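F420-reducing hydrogenase, subunit beta (Methanothermobacter marburgensis, PDB 4OMF) binds FAD and an iron-sulfur cluster within a hydrogenase that reduces coenzyme F420 with hydrogen, probably passing electrons from cluster to flavin to F420. Local coordinates at residues R110-Y115 and D124-L129; D197-L202 and G252-L257; V205-V210 and G215-I220. One frame throughout, in Å; residues are numbered along the deposited sequence.

Contacts 2 and 3 build one end of the FAD site, their centres about 11 Å apart, and contact 3 is nested in the loop that contact 2 closes. They join directly: Ala200 O lies 2.7 Å from Ser206 OG, a probable hydrogen bond, and Val210 packs against Tyr198 and Leu257. Both hydrogen-bond the flavin's pyrimidine ring, Tyr198 at N3, Ser209 and Val210 at O2. Contact 1 lies farther out, its centre about 22 Å from each of the others, with the Leu129 side chain about 10 Å from FAD. A probable hydrogen bond from Arg110 NE to Leu202 O, 2.8 Å, ties it to contact 2, while its strand 126-132 borders strand 205-208 of contact 3.

Contact 1: residues R110-Y115 and D124-L129; sequences RKMQTY and DKIKLL. With KEN (N,N-dimethylmethanamine), chain P.
A bend at chi2 (-50°) swings the chain of Arg110 round toward Leu129, and Leu129, with CG anti to the backbone N (chi1 -161°), sends its CD1 methyl from the opposite direction to meet it. CD1 settles over the centre of one guanidinium face, 3.5 Å from Arg110 CZ. This suits both partners: the flat face tolerates a methyl, while the N-H groups point outward in the plane. There Arg110 NH2 donates to Gln113 OE1 at 2.8 Å, meeting a lone pair in the amide plane with 161° at the hydrogen. NH1 forms a salt bridge with Asp204, and NE binds Leu202 O, so the buried guanidinium has partners on all three nitrogens, which hold its rotation. These contacts lie in a beta-alpha-beta unit: helix 103-114 packs on strand 126-132, the second of the parallel strands it links, roughly antiparallel to it. Further along the helix, Met112 CE and Ile126 CD1 touch tip to tip at 3.8 Å, a flexible thioether end filling in against a branched chain. The side chain of Gln113 crosses that of Ile126 at a slant, with Gln113 NE2 3.7 Å from Ile126 CB, and the same nitrogen donates to Ala123 O. Replacing Arg110 with an alanine here would probably deprive Asp204 of this ionic partner and leave Gln113 OE1 without its donor, the amide then held from its NE2 side. A trimethylamine molecule, KEN, sits between the segments, its methyl CC1 at the guanidinium edge and KEN CB1 3.4 Å from Gln113 NE2 and 3.7 Å from Ile126 O.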
loop_
_atom_site.group_PDB
_atom_site.type_symbol
_atom_site.label_atom_id
_atom_site.label_comp_id
_atom_site.label_asym_id
_atom_site.label_seq_id
_atom_site.Cartn_x
_atom_site.Cartn_y
_atom_site.Cartn_z
ATOM N N ARG C 110 16.803 -22.609 3.461
ATOM C CA ARG C 110 17.173 -23.618 2.467
ATOM C C ARG C 110 16.435 -23.324 1.159
ATOM O O ARG C 110 16.971 -23.542 0.066
ATOM C CB ARG C 110 16.854 -25.041 2.964
ATOM C CG ARG C 110 17.679 -25.519 4.161
ATOM C CD ARG C 110 19.175 -25.320 3.968
ATOM N NE ARG C 110 19.936 -26.153 4.899
ATOM C CZ ARG C 110 21.241 -26.028 5.109
ATOM N NH1 ARG C 110 21.856 -26.817 5.981
ATOM N NH2 ARG C 110 21.931 -25.092 4.468
ATOM N N LYS C 111 15.205 -22.827 1.275
ATOM C CA LYS C 111 14.454 -22.442 0.087
ATOM C C LYS C 111 15.176 -21.304 -0.619
ATOM O O LYS C 111 15.265 -21.290 -1.843
ATOM C CB LYS C 111 13.011 -22.014 0.431
ATOM C CG LYS C 111 12.201 -21.577 -0.805
ATOM C CD LYS C 111 10.749 -21.305 -0.470
ATOM C CE LYS C 111 10.067 -20.649 -1.663
ATOM N NZ LYS C 111 8.599 -20.343 -1.404
ATOM N N MET C 112 15.713 -20.365 0.157
ATOM C CA MET C 112 16.440 -19.251 -0.432
ATOM C C MET C 112 17.683 -19.751 -1.155
ATOM O O MET C 112 17.986 -19.286 -2.258
ATOM C CB MET C 112 16.827 -18.214 0.642
ATOM C CG MET C 112 17.802 -17.132 0.153
ATOM S SD MET C 112 19.556 -17.559 0.393
ATOM C CE MET C 112 19.637 -17.672 2.204
ATOM N N GLN C 113 18.383 -20.730 -0.566
ATOM C CA GLN C 113 19.655 -21.156 -1.158
ATOM C C GLN C 113 19.413 -21.886 -2.480
ATOM O O GLN C 113 20.170 -21.739 -3.439
ATOM C CB GLN C 113 20.442 -22.068 -0.216
ATOM C CG GLN C 113 20.981 -21.402 1.056
ATOM C CD GLN C 113 21.750 -22.394 1.928
ATOM O OE1 GLN C 113 21.181 -23.376 2.416
ATOM N NE2 GLN C 113 23.043 -22.167 2.095
ATOM N N THR C 114 18.340 -22.668 -2.524
ATOM C CA THR C 114 18.025 -23.446 -3.712
ATOM C C THR C 114 17.370 -22.573 -4.777
ATOM O O THR C 114 17.637 -22.757 -5.975
ATOM C CB THR C 114 17.113 -24.629 -3.349
ATOM O OG1 THR C 114 17.825 -25.476 -2.444
ATOM C CG2 THR C 114 16.776 -25.465 -4.572
ATOM N N TYR C 115 16.528 -21.635 -4.333
ATOM C CA TYR C 115 15.827 -20.687 -5.215
ATOM C C TYR C 115 15.986 -19.223 -4.799
ATOM O O TYR C 115 15.048 -18.618 -4.276
ATOM C CB TYR C 115 14.325 -21.010 -5.252
ATOM C CG TYR C 115 14.016 -22.309 -5.958
ATOM C CD1 TYR C 115 14.007 -22.372 -7.337
ATOM C CD2 TYR C 115 13.732 -23.473 -5.241
ATOM C CE1 TYR C 115 13.709 -23.557 -7.996
ATOM C CE2 TYR C 115 13.450 -24.665 -5.892
ATOM C CZ TYR C 115 13.441 -24.697 -7.268
ATOM O OH TYR C 115 13.160 -25.862 -7.951
ATOM N N ASP C 124 25.613 -18.797 -0.869
ATOM C CA ASP C 124 26.840 -19.557 -0.693
ATOM C C ASP C 124 27.658 -19.098 0.518
ATOM O O ASP C 124 28.649 -19.728 0.877
ATOM C CB ASP C 124 27.681 -19.475 -1.968
ATOM C CG ASP C 124 26.957 -20.055 -3.166
ATOM O OD1 ASP C 124 26.348 -21.141 -3.016
ATOM O OD2 ASP C 124 26.970 -19.422 -4.246
ATOM N N LYS C 125 27.236 -18.011 1.151
ATOM C CA LYS C 125 27.953 -17.506 2.324
ATOM C C LYS C 125 27.556 -18.182 3.621
ATOM O O LYS C 125 28.243 -18.027 4.630
ATOM C CB LYS C 125 27.744 -15.989 2.434
ATOM C CG LYS C 125 28.516 -15.274 1.323
ATOM C CD LYS C 125 28.152 -13.816 1.192
ATOM C CE LYS C 125 28.793 -13.204 -0.071
ATOM N NZ LYS C 125 28.395 -11.766 -0.185
ATOM N N ILE C 126 26.449 -18.911 3.610
ATOM C CA ILE C 126 26.037 -19.630 4.803
ATOM C C ILE C 126 26.910 -20.881 4.947
ATOM O O ILE C 126 26.887 -21.765 4.082
ATOM C CB ILE C 126 24.549 -19.982 4.740
ATOM C CG1 ILE C 126 23.737 -18.694 4.593
ATOM C CG2 ILE C 126 24.124 -20.768 5.983
ATOM C CD1 ILE C 126 22.272 -18.907 4.598
ATOM N N LYS C 127 27.718 -20.934 6.002
ATOM C CA LYS C 127 28.671 -22.036 6.167
ATOM C C LYS C 127 28.270 -23.012 7.282
ATOM O O LYS C 127 28.718 -24.155 7.315
ATOM C CB LYS C 127 30.077 -21.504 6.452
ATOM C CG LYS C 127 30.608 -20.554 5.374
ATOM C CD LYS C 127 30.685 -21.221 3.999
ATOM C CE LYS C 127 31.136 -20.221 2.918
ATOM N NZ LYS C 127 31.127 -20.866 1.576
ATOM N N LEU C 128 27.435 -22.552 8.204
ATOM C CA LEU C 128 26.983 -23.419 9.293
ATOM C C LEU C 128 25.587 -23.039 9.724
ATOM O O LEU C 128 25.356 -21.938 10.237
ATOM C CB LEU C 128 27.927 -23.332 10.479
ATOM C CG LEU C 128 27.542 -24.075 11.759
ATOM C CD1 LEU C 128 27.497 -25.568 11.524
ATOM C CD2 LEU C 128 28.530 -23.726 12.824
ATOM N N LEU C 129 24.655 -23.948 9.512
ATOM C CA LEU C 129 23.276 -23.714 9.917
ATOM C C LEU C 129 22.952 -24.679 11.042
ATOM O O LEU C 129 22.774 -25.866 10.801
ATOM C CB LEU C 129 22.324 -23.891 8.727
ATOM C CG LEU C 129 20.899 -23.310 8.736
ATOM C CD1 LEU C 129 20.152 -23.716 7.460
ATOM C CD2 LEU C 129 20.106 -23.739 9.950
HETATM C CA1 KEN P . 25.806 -26.774 4.191
HETATM C CB1 KEN P . 25.140 -24.737 2.878
HETATM C CC1 KEN P . 24.789 -24.748 5.317
HETATM N NE1 KEN P . 25.675 -25.252 4.196
#

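Contact 2: residues D197-L202 and G252-L257; sequences DYVAEL and GLLEKL. With FAD (flavin-adenine dinucleotide), chain R.
Apolar contact joins Tyr198 and Val199 of the 197-202 loop to two leucines one turn apart on helix 251-275. Leu254 CD1 is the shared point: it lies at the edge of the tyrosine ring, near its plane and 3.6 Å from Tyr198 CE2, and also 3.7 Å from Val199 CG1. One leucine branch thus fits between an aromatic edge and a methyl of the beta-branched Val199, with Val199 and Leu254 crossing at a slant. A turn later, Leu257 CB approaches Tyr198 CE2 to 3.9 Å, and its CD1 reaches the same distance from Tyr198 OH. The ring is there because CG of Tyr198 stands anti to the backbone N (chi1 -179°), carrying the hydroxyl past the helix to the flavin.

Polar interactions are made by the hydroxyl and the CE1 edge of the tyrosine. FAD N3 donates to Tyr198 OH at 3.0 Å with a fairly straight 162° at the hydrogen, while FAD O4 comes to the ring edge, 3.2 Å from Tyr198 CE1. Tyrosine suits this place because an apolar ring edge can pack on Leu254 while the hydroxyl still offers oxygen to the cofactor.

Within the loop, Asp197 OD1 uses its syn lone pair to accept the backbone N of Glu201 at 2.9 Å, a bond that links Asp197 to the residue four further along. Val199 O is bound by Arg222, and the backbone of Tyr198 is hydrogen-bonded to Cys134, a residue of the iron-sulfur cluster pocket. Such a protein acceptor facing the flavin N3-H is typical of flavoenzyme sites, and here the side chain that provides it also lies about 7 Å from the cluster.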
loop_
_atom_site.group_PDB
_atom_site.type_symbol
_atom_site.label_atom_id
_atom_site.label_comp_id
_atom_site.label_asym_id
_atom_site.label_seq_id
_atom_site.Cartn_x
_atom_site.Cartn_y
_atom_site.Cartn_z
ATOM N N ASP C 197 8.033 -30.793 10.877
ATOM C CA ASP C 197 9.465 -30.923 11.127
ATOM C C ASP C 197 9.762 -30.653 12.609
ATOM O O ASP C 197 9.683 -29.512 13.066
ATOM C CB ASP C 197 10.215 -29.943 10.203
ATOM C CG ASP C 197 11.728 -30.167 10.147
ATOM O OD1 ASP C 197 12.330 -30.715 11.096
ATOM O OD2 ASP C 197 12.320 -29.734 9.129
ATOM N N TYR C 198 10.109 -31.711 13.343
ATOM C CA TYR C 198 10.416 -31.573 14.760
ATOM C C TYR C 198 11.897 -31.330 15.015
ATOM O O TYR C 198 12.263 -30.449 15.783
ATOM C CB TYR C 198 9.963 -32.815 15.534
ATOM C CG TYR C 198 10.226 -32.714 17.024
ATOM C CD1 TYR C 198 9.747 -31.638 17.756
ATOM C CD2 TYR C 198 10.948 -33.686 17.694
ATOM C CE1 TYR C 198 9.974 -31.541 19.115
ATOM C CE2 TYR C 198 11.181 -33.588 19.060
ATOM C CZ TYR C 198 10.684 -32.514 19.756
ATOM O OH TYR C 198 10.900 -32.392 21.108
ATOM N N VAL C 199 12.750 -32.128 14.380
ATOM C CA VAL C 199 14.162 -32.098 14.726
ATOM C C VAL C 199 15.004 -31.301 13.734
ATOM O O VAL C 199 16.203 -31.556 13.598
ATOM C CB VAL C 199 14.743 -33.528 14.851
ATOM C CG1 VAL C 199 14.256 -34.203 16.140
ATOM C CG2 VAL C 199 14.393 -34.379 13.636
ATOM N N ALA C 200 14.395 -30.314 13.080
ATOM C CA ALA C 200 15.122 -29.447 12.138
ATOM C C ALA C 200 15.869 -30.303 11.111
ATOM O O ALA C 200 17.096 -30.304 11.066
ATOM C CB ALA C 200 16.099 -28.521 12.876
ATOM N N GLU C 201 15.110 -31.037 10.309
ATOM C CA GLU C 201 15.654 -32.035 9.404
ATOM C C GLU C 201 16.574 -31.492 8.320
ATOM O O GLU C 201 17.330 -32.256 7.737
ATOM C CB GLU C 201 14.506 -32.802 8.745
ATOM C CG GLU C 201 13.661 -33.575 9.760
ATOM C CD GLU C 201 12.419 -34.212 9.160
ATOM O OE1 GLU C 201 12.441 -34.531 7.950
ATOM O OE2 GLU C 201 11.422 -34.394 9.905
ATOM N N LEU C 202 16.512 -30.191 8.031
ATOM C CA LEU C 202 17.301 -29.661 6.923
ATOM C C LEU C 202 18.539 -28.884 7.390
ATOM O O LEU C 202 19.254 -28.301 6.576
ATOM C CB LEU C 202 16.422 -28.769 6.024
ATOM C CG LEU C 202 15.235 -29.524 5.389
ATOM C CD1 LEU C 202 14.323 -28.618 4.556
ATOM C CD2 LEU C 202 15.730 -30.680 4.552
ATOM N N GLY C 252 14.213 -43.217 21.760
ATOM C CA GLY C 252 12.818 -43.625 21.714
ATOM C C GLY C 252 11.866 -42.461 21.955
ATOM O O GLY C 252 10.820 -42.342 21.303
ATOM N N LEU C 253 12.224 -41.591 22.892
ATOM C CA LEU C 253 11.353 -40.470 23.222
ATOM C C LEU C 253 11.386 -39.444 22.095
ATOM O O LEU C 253 10.361 -38.886 21.734
ATOM C CB LEU C 253 11.763 -39.824 24.549
ATOM C CG LEU C 253 11.019 -38.549 24.954
ATOM C CD1 LEU C 253 9.506 -38.788 25.064
ATOM C CD2 LEU C 253 11.578 -37.954 26.250
ATOM N N LEU C 254 12.570 -39.220 21.537
ATOM C CA LEU C 254 12.722 -38.295 20.420
ATOM C C LEU C 254 11.877 -38.769 19.237
ATOM O O LEU C 254 11.131 -37.996 18.643
ATOM C CB LEU C 254 14.201 -38.163 20.018
ATOM C CG LEU C 254 14.548 -37.053 19.021
ATOM C CD1 LEU C 254 14.068 -35.691 19.508
ATOM C CD2 LEU C 254 16.045 -37.017 18.756
ATOM N N GLU C 255 11.987 -40.050 18.900
ATOM C CA GLU C 255 11.223 -40.589 17.783
ATOM C C GLU C 255 9.720 -40.531 18.058
ATOM O O GLU C 255 8.929 -40.309 17.146
ATOM C CB GLU C 255 11.656 -42.020 17.486
ATOM C CG GLU C 255 13.106 -42.102 17.003
ATOM C CD GLU C 255 13.651 -43.529 16.968
ATOM O OE1 GLU C 255 13.173 -44.383 17.746
ATOM O OE2 GLU C 255 14.569 -43.787 16.165
ATOM N N LYS C 256 9.326 -40.710 19.317
ATOM C CA LYS C 256 7.905 -40.667 19.646
ATOM C C LYS C 256 7.352 -39.276 19.359
ATOM O O LYS C 256 6.353 -39.125 18.663
ATOM C CB LYS C 256 7.651 -41.020 21.104
ATOM C CG LYS C 256 6.163 -41.205 21.415
ATOM C CD LYS C 256 5.804 -40.727 22.812
ATOM C CE LYS C 256 6.609 -41.448 23.878
ATOM N NZ LYS C 256 6.427 -40.810 25.219
ATOM N N LEU C 257 8.020 -38.266 19.896
ATOM C CA LEU C 257 7.562 -36.880 19.727
ATOM C C LEU C 257 7.582 -36.438 18.253
ATOM O O LEU C 257 6.644 -35.787 17.799
ATOM C CB LEU C 257 8.404 -35.936 20.590
ATOM C CG LEU C 257 8.269 -36.221 22.100
ATOM C CD1 LEU C 257 9.080 -35.255 22.934
ATOM C CD2 LEU C 257 6.818 -36.169 22.527
HETATM P PA FAD R . 22.431 -22.308 23.946
HETATM O O1A FAD R . 21.553 -22.064 25.146
HETATM O O2A FAD R . 23.929 -22.342 24.015
HETATM O O5B FAD R . 22.042 -21.218 22.851
HETATM C C5B FAD R . 20.653 -21.163 22.499
HETATM C C4B FAD R . 20.559 -20.539 21.105
HETATM O O4B FAD R . 19.191 -20.522 20.692
HETATM C C3B FAD R . 21.054 -19.099 21.139
HETATM O O3B FAD R . 21.990 -18.837 20.081
HETATM C C2B FAD R . 19.783 -18.291 20.912
HETATM O O2B FAD R . 20.062 -17.108 20.147
HETATM C C1B FAD R . 18.880 -19.247 20.155
HETATM N N9A FAD R . 17.467 -18.919 20.411
HETATM C C8A FAD R . 16.896 -18.791 21.622
HETATM N N7A FAD R . 15.580 -18.499 21.502
HETATM C C5A FAD R . 15.314 -18.445 20.167
HETATM C C6A FAD R . 14.120 -18.160 19.339
HETATM N N6A FAD R . 12.922 -17.858 19.905
HETATM N N1A FAD R . 14.274 -18.216 18.006
HETATM C C2A FAD R . 15.461 -18.477 17.417
HETATM N N3A FAD R . 16.599 -18.734 18.104
HETATM C C4A FAD R . 16.564 -18.727 19.461
HETATM N N1 FAD R . 14.066 -28.315 22.280
HETATM C C2 FAD R . 13.547 -29.605 22.210
HETATM O O2 FAD R . 14.252 -30.558 22.598
HETATM N N3 FAD R . 12.248 -29.786 21.757
HETATM C C4 FAD R . 11.488 -28.717 21.328
HETATM O O4 FAD R . 10.336 -28.930 20.890
HETATM C C4X FAD R . 11.731 -27.458 21.996
HETATM N N5 FAD R . 10.824 -26.349 21.605
HETATM C C5X FAD R . 11.556 -25.154 21.166
HETATM C C6 FAD R . 10.741 -24.097 20.728
HETATM C C7 FAD R . 11.302 -22.836 20.491
HETATM C C7M FAD R . 10.429 -21.687 20.004
HETATM C C8 FAD R . 12.665 -22.661 20.718
HETATM C C8M FAD R . 13.390 -21.346 20.505
HETATM C C9 FAD R . 13.487 -23.716 21.173
HETATM C C9A FAD R . 12.915 -24.953 21.490
HETATM N N10 FAD R . 13.746 -26.045 21.851
HETATM C C10 FAD R . 13.192 -27.252 22.236
HETATM C "C1'" FAD R . 15.220 -26.004 21.783
HETATM C "C2'" FAD R . 15.895 -25.654 23.084
HETATM O "O2'" FAD R . 15.094 -25.060 23.999
HETATM C "C3'" FAD R . 17.132 -25.145 22.914
HETATM O "O3'" FAD R . 17.140 -23.883 22.420
HETATM C "C4'" FAD R . 18.175 -26.065 22.302
HETATM O "O4'" FAD R . 18.261 -27.325 23.001
HETATM C "C5'" FAD R . 19.547 -25.385 22.255
HETATM O "O5'" FAD R . 20.122 -25.378 23.552
HETATM P P FAD R . 21.692 -25.144 23.761
HETATM O O1P FAD R . 22.400 -26.091 22.818
HETATM O O2P FAD R . 22.022 -25.219 25.222
HETATM O O3P FAD R . 21.899 -23.637 23.181
#

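Contact 3: residues V205-V210 and G215-I220; sequences VSTGSV and GWSTVI. With FAD (flavin-adenine dinucleotide), chain R.
Thr207 and Ser217 meet beside the cofactor, where their hydroxyls share one water: it lies 2.6 Å from Thr207 OG1 and 2.7 Å from Ser217 OG, and it donates to FAD O1P while also bonding to the ribityl O4'. With OG1 anti to the backbone N (chi1 -174°), Thr207 faces that water. Beyond it the chain turns its N-H groups to the flavin. Ser209 N and Val210 N both donate to FAD O2, at 2.9 Å and 3.1 Å, the second nearly straight at 163°, so two bonds grip one carbonyl oxygen. Gly208 comes before this turn because the flavin lies so close that a CB there would collide with O2.

The next shell holds this turn in place. Thr218 OG1 donates to Val210 O at 2.8 Å, from 42° above the carbonyl plane, and itself is hydrogen-bonded to Ser212 OG; threonine offers a hydroxyl without disturbing its strand. Thr218 N binds Gly208 O at 2.9 Å, and the return bond from Gly208 N to Thr218 O is weak. A second hydrogen-bonded pair joins Ser206 N to Ile220 O and Ile220 N to Ser206 O, both 2.8 Å, and between the pairs Thr207 and Val219 form a non-hydrogen-bonded one. Val205 CG1 packs on Val219 CG1 at 3.6 Å, the beta-branched residues suiting an extended chain.

Farther out, Ser206 OG is bonded to Ala200 O and Arg222 NE, and Ser217 OG to Gly26 N. Backbone bonds of Thr207 to Gly131 and Tyr133, and of Ser217 to Ala12, join the pair to strands 126-132 and 8-14. Strands 205-208 and 217-221 are an antiparallel beta hairpin within the mixed sheet, its connecting end forming part of the FAD-binding site.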
loop_
_atom_site.group_PDB
_atom_site.type_symbol
_atom_site.label_atom_id
_atom_site.label_comp_id
_atom_site.label_asym_id
_atom_site.label_seq_id
_atom_site.Cartn_x
_atom_site.Cartn_y
_atom_site.Cartn_z
ATOM N N VAL C 205 23.550 -29.341 11.423
ATOM C CA VAL C 205 23.577 -30.076 12.697
ATOM C C VAL C 205 22.324 -29.645 13.422
ATOM O O VAL C 205 22.021 -28.452 13.417
ATOM C CB VAL C 205 24.774 -29.702 13.598
ATOM C CG1 VAL C 205 24.927 -30.697 14.738
ATOM C CG2 VAL C 205 26.030 -29.570 12.821
ATOM N N SER C 206 21.618 -30.576 14.055
ATOM C CA SER C 206 20.393 -30.235 14.779
ATOM C C SER C 206 20.524 -30.609 16.258
ATOM O O SER C 206 21.107 -31.638 16.584
ATOM C CB SER C 206 19.186 -30.954 14.165
ATOM O OG SER C 206 19.087 -30.744 12.762
ATOM N N THR C 207 19.992 -29.787 17.159
ATOM C CA THR C 207 20.164 -30.100 18.567
ATOM C C THR C 207 18.954 -29.682 19.404
ATOM O O THR C 207 18.216 -28.765 19.045
ATOM C CB THR C 207 21.499 -29.452 19.095
ATOM O OG1 THR C 207 21.767 -29.848 20.448
ATOM C CG2 THR C 207 21.436 -27.935 19.010
ATOM N N GLY C 208 18.742 -30.396 20.505
ATOM C CA GLY C 208 17.648 -30.109 21.418
ATOM C C GLY C 208 17.860 -30.864 22.713
ATOM O O GLY C 208 18.856 -31.566 22.873
ATOM N N SER C 209 16.925 -30.723 23.645
ATOM C CA SER C 209 17.077 -31.374 24.942
ATOM C C SER C 209 16.528 -32.785 24.927
ATOM O O SER C 209 17.023 -33.658 25.646
ATOM C CB SER C 209 16.372 -30.574 26.046
ATOM O OG SER C 209 14.989 -30.446 25.757
ATOM N N VAL C 210 15.483 -33.007 24.134
ATOM C CA VAL C 210 14.757 -34.276 24.193
ATOM C C VAL C 210 15.636 -35.476 23.865
ATOM O O VAL C 210 16.341 -35.493 22.858
ATOM C CB VAL C 210 13.542 -34.252 23.259
ATOM C CG1 VAL C 210 12.891 -35.628 23.184
ATOM C CG2 VAL C 210 12.550 -33.207 23.760
ATOM N N GLY C 215 20.974 -30.751 31.185
ATOM C CA GLY C 215 22.300 -30.181 31.008
ATOM C C GLY C 215 23.049 -30.823 29.859
ATOM O O GLY C 215 24.214 -30.499 29.590
ATOM N N TRP C 216 22.379 -31.746 29.182
ATOM C CA TRP C 216 22.937 -32.408 28.006
ATOM C C TRP C 216 22.006 -32.215 26.830
ATOM O O TRP C 216 20.829 -31.850 27.003
ATOM C CB TRP C 216 23.143 -33.901 28.256
ATOM C CG TRP C 216 24.234 -34.207 29.221
ATOM C CD1 TRP C 216 24.190 -34.071 30.579
ATOM C CD2 TRP C 216 25.534 -34.716 28.904
ATOM N NE1 TRP C 216 25.388 -34.463 31.129
ATOM C CE2 TRP C 216 26.230 -34.865 30.122
ATOM C CE3 TRP C 216 26.180 -35.058 27.707
ATOM C CZ2 TRP C 216 27.540 -35.347 30.180
ATOM C CZ3 TRP C 216 27.486 -35.536 27.769
ATOM C CH2 TRP C 216 28.149 -35.674 29.000
ATOM N N SER C 217 22.530 -32.449 25.632
ATOM C CA SER C 217 21.756 -32.253 24.396
ATOM C C SER C 217 21.858 -33.451 23.471
ATOM O O SER C 217 22.904 -34.092 23.405
ATOM C CB SER C 217 22.239 -31.030 23.624
ATOM O OG SER C 217 21.991 -29.831 24.317
ATOM N N THR C 218 20.789 -33.709 22.721
ATOM C CA THR C 218 20.801 -34.718 21.668
ATOM C C THR C 218 21.187 -34.039 20.358
ATOM O O THR C 218 20.499 -33.123 19.892
ATOM C CB THR C 218 19.438 -35.405 21.544
ATOM O OG1 THR C 218 19.072 -35.963 22.817
ATOM C CG2 THR C 218 19.479 -36.492 20.488
ATOM N N VAL C 219 22.318 -34.469 19.796
ATOM C CA VAL C 219 22.943 -33.787 18.659
ATOM C C VAL C 219 22.943 -34.676 17.422
ATOM O O VAL C 219 23.560 -35.737 17.409
ATOM C CB VAL C 219 24.407 -33.395 18.974
ATOM C CG1 VAL C 219 25.044 -32.667 17.792
ATOM C CG2 VAL C 219 24.474 -32.536 20.225
ATOM N N ILE C 220 22.263 -34.214 16.387
ATOM C CA ILE C 220 22.120 -34.965 15.145
ATOM C C ILE C 220 22.948 -34.283 14.062
ATOM O O ILE C 220 22.622 -33.162 13.672
ATOM C CB ILE C 220 20.646 -35.004 14.708
ATOM C CG1 ILE C 220 19.783 -35.718 15.754
ATOM C CG2 ILE C 220 20.515 -35.689 13.355
ATOM C CD1 ILE C 220 18.289 -35.511 15.530
HETATM P PA FAD R . 22.431 -22.308 23.946
HETATM O O1A FAD R . 21.553 -22.064 25.146
HETATM O O2A FAD R . 23.929 -22.342 24.015
HETATM O O5B FAD R . 22.042 -21.218 22.851
HETATM C C5B FAD R . 20.653 -21.163 22.499
HETATM C C4B FAD R . 20.559 -20.539 21.105
HETATM O O4B FAD R . 19.191 -20.522 20.692
HETATM C C3B FAD R . 21.054 -19.099 21.139
HETATM O O3B FAD R . 21.990 -18.837 20.081
HETATM C C2B FAD R . 19.783 -18.291 20.912
HETATM O O2B FAD R . 20.062 -17.108 20.147
HETATM C C1B FAD R . 18.880 -19.247 20.155
HETATM N N9A FAD R . 17.467 -18.919 20.411
HETATM C C8A FAD R . 16.896 -18.791 21.622
HETATM N N7A FAD R . 15.580 -18.499 21.502
HETATM C C5A FAD R . 15.314 -18.445 20.167
HETATM C C6A FAD R . 14.120 -18.160 19.339
HETATM N N6A FAD R . 12.922 -17.858 19.905
HETATM N N1A FAD R . 14.274 -18.216 18.006
HETATM C C2A FAD R . 15.461 -18.477 17.417
HETATM N N3A FAD R . 16.599 -18.734 18.104
HETATM C C4A FAD R . 16.564 -18.727 19.461
HETATM N N1 FAD R . 14.066 -28.315 22.280
HETATM C C2 FAD R . 13.547 -29.605 22.210
HETATM O O2 FAD R . 14.252 -30.558 22.598
HETATM N N3 FAD R . 12.248 -29.786 21.757
HETATM C C4 FAD R . 11.488 -28.717 21.328
HETATM O O4 FAD R . 10.336 -28.930 20.890
HETATM C C4X FAD R . 11.731 -27.458 21.996
HETATM N N5 FAD R . 10.824 -26.349 21.605
HETATM C C5X FAD R . 11.556 -25.154 21.166
HETATM C C6 FAD R . 10.741 -24.097 20.728
HETATM C C7 FAD R . 11.302 -22.836 20.491
HETATM C C7M FAD R . 10.429 -21.687 20.004
HETATM C C8 FAD R . 12.665 -22.661 20.718
HETATM C C8M FAD R . 13.390 -21.346 20.505
HETATM C C9 FAD R . 13.487 -23.716 21.173
HETATM C C9A FAD R . 12.915 -24.953 21.490
HETATM N N10 FAD R . 13.746 -26.045 21.851
HETATM C C10 FAD R . 13.192 -27.252 22.236
HETATM C "C1'" FAD R . 15.220 -26.004 21.783
HETATM C "C2'" FAD R . 15.895 -25.654 23.084
HETATM O "O2'" FAD R . 15.094 -25.060 23.999
HETATM C "C3'" FAD R . 17.132 -25.145 22.914
HETATM O "O3'" FAD R . 17.140 -23.883 22.420
HETATM C "C4'" FAD R . 18.175 -26.065 22.302
HETATM O "O4'" FAD R . 18.261 -27.325 23.001
HETATM C "C5'" FAD R . 19.547 -25.385 22.255
HETATM O "O5'" FAD R . 20.122 -25.378 23.552
HETATM P P FAD R . 21.692 -25.144 23.761
HETATM O O1P FAD R . 22.400 -26.091 22.818
HETATM O O2P FAD R . 22.022 -25.219 25.222
HETATM O O3P FAD R . 21.899 -23.637 23.181
HETATM O O HOH W 1 20.875 -28.327 22.398
#